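Local atomic coordinates of Oxidored_FMN domain-containing protein ([Pseudomonas] geniculata N1, PDB entry 6L6J), a protein that acts as a 6-hydroxypseudooxynicotine amine oxidase, probably by flavin-based oxidation, and carries FMN, a [4Fe-4S] cluster and a bound ADP. Residues Gly16-Lys21 and Thr218-Val223. Numbering follows the deposited sequence.
Sequences GPVTTK and TCAVAV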
# COMPACT_ATOMS: atom_id res chain seq x y z
N GLY A 16 -29.52 4.02 -2.77
CA GLY A 16 -30.48 4.01 -3.89
C GLY A 16 -31.38 2.77 -3.80
O GLY A 16 -31.87 2.45 -2.73
N PRO A 17 -31.58 2.02 -4.91
CA PRO A 17 -32.48 0.87 -4.87
C PRO A 17 -31.90 -0.40 -4.23
O PRO A 17 -32.59 -1.37 -4.26
CB PRO A 17 -32.73 0.60 -6.36
CG PRO A 17 -31.43 1.05 -7.04
CD PRO A 17 -30.99 2.25 -6.24
N VAL A 18 -30.68 -0.39 -3.71
CA VAL A 18 -30.07 -1.57 -3.01
C VAL A 18 -29.80 -1.17 -1.56
O VAL A 18 -30.02 0.01 -1.22
CB VAL A 18 -28.79 -2.10 -3.69
CG1 VAL A 18 -29.08 -2.64 -5.09
CG2 VAL A 18 -27.68 -1.06 -3.74
N THR A 19 -29.32 -2.12 -0.76
CA THR A 19 -29.09 -1.99 0.69
C THR A 19 -27.85 -2.80 1.06
O THR A 19 -27.74 -3.95 0.60
CB THR A 19 -30.34 -2.44 1.47
OG1 THR A 19 -31.44 -1.62 1.05
CG2 THR A 19 -30.18 -2.37 2.98
N THR A 20 -26.96 -2.25 1.89
CA THR A 20 -25.76 -2.94 2.42
C THR A 20 -26.08 -3.46 3.83
O THR A 20 -26.68 -2.71 4.59
CB THR A 20 -24.51 -2.04 2.37
OG1 THR A 20 -23.40 -2.78 2.87
CG2 THR A 20 -24.65 -0.76 3.15
N LYS A 21 -25.64 -4.68 4.17
CA LYS A 21 -25.92 -5.28 5.50
C LYS A 21 -25.21 -4.53 6.63
O LYS A 21 -25.58 -4.78 7.81
CB LYS A 21 -25.53 -6.76 5.53
CG LYS A 21 -24.10 -7.09 5.12
CD LYS A 21 -23.72 -8.51 5.43
CE LYS A 21 -22.64 -9.07 4.53
NZ LYS A 21 -21.82 -10.06 5.24
N THR A 218 -32.52 -0.41 -10.68
CA THR A 218 -32.08 -1.60 -9.88
C THR A 218 -30.63 -1.48 -9.37
O THR A 218 -30.29 -2.18 -8.40
CB THR A 218 -32.21 -2.88 -10.73
OG1 THR A 218 -31.47 -2.70 -11.94
CG2 THR A 218 -33.65 -3.21 -11.03
N CYS A 219 -29.77 -0.69 -10.03
CA CYS A 219 -28.39 -0.40 -9.55
C CYS A 219 -28.32 1.00 -8.93
O CYS A 219 -28.88 1.94 -9.53
CB CYS A 219 -27.38 -0.48 -10.68
SG CYS A 219 -27.42 -2.06 -11.55
N ALA A 220 -27.68 1.13 -7.77
CA ALA A 220 -27.26 2.43 -7.23
C ALA A 220 -26.18 3.03 -8.16
O ALA A 220 -25.36 2.25 -8.70
CB ALA A 220 -26.75 2.27 -5.83
N VAL A 221 -26.20 4.34 -8.39
CA VAL A 221 -25.16 5.05 -9.19
C VAL A 221 -24.30 5.87 -8.24
O VAL A 221 -24.83 6.83 -7.65
CB VAL A 221 -25.81 5.94 -10.24
CG1 VAL A 221 -24.77 6.58 -11.13
CG2 VAL A 221 -26.84 5.15 -11.03
N ALA A 222 -23.04 5.47 -8.05
CA ALA A 222 -22.09 6.13 -7.12
C ALA A 222 -21.26 7.17 -7.88
O ALA A 222 -21.02 7.01 -9.06
CB ALA A 222 -21.22 5.10 -6.45
N VAL A 223 -20.84 8.24 -7.21
CA VAL A 223 -19.77 9.12 -7.76
C VAL A 223 -18.57 9.00 -6.82
O VAL A 223 -18.75 9.28 -5.61
CB VAL A 223 -20.22 10.59 -7.91
CG1 VAL A 223 -19.15 11.42 -8.60
CG2 VAL A 223 -21.52 10.68 -8.69
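G16 and P17 form the two-residue turn of the hairpin made by strands 13-15 and 18-20. Their backbone angles, with phi/psi of 50°/-133° at G16, fit the central positions of a type II' beta-turn, and this turn meets the chain just where it enters strand 220-229, the fifth of the TIM barrel. At G16 the CA lies 4.9 Å from the CA of A220, the shortest CA-CA separation between the two segments. A glycine suits the position, since the positive phi by itself favours this residue.

P17 follows with its ring lying against backbone. Its CG is 3.5 Å from C of T218 and 3.6 Å from C of C219, so one ring carbon touches two successive carbonyl carbons, while CD sits 3.8 Å from N of A220. The side chains of T218 and C219 point away; T218 OG1 is hydrogen-bonded to K160 instead.

V18 then divides its two branches. With chi1 at -64°, CG1 stands anti to its own carbonyl carbon and comes to 3.6 Å from O of T218. CG2 occupies the crowded position between N and C and meets the methyl CB of A220 at 4.0 Å, a methyl that also touches I15 of the hairpin. From T19 onward the strand diverges, and T20 pairs with V13.

A220, meanwhile, is hydrogen-bonded through its backbone to D165 and V167, on the side of strand 166-171. Because the turn packs where strand 220-229 begins, the hairpin lies at the N-terminal end of the barrel, as in related flavin oxidoreductases. No hydrogen bond joins the two segments, and they bury 206 Å² in total: the association rests on van der Waals and apolar packing, with polar backbone pairing kept inside the hairpin and the barrel.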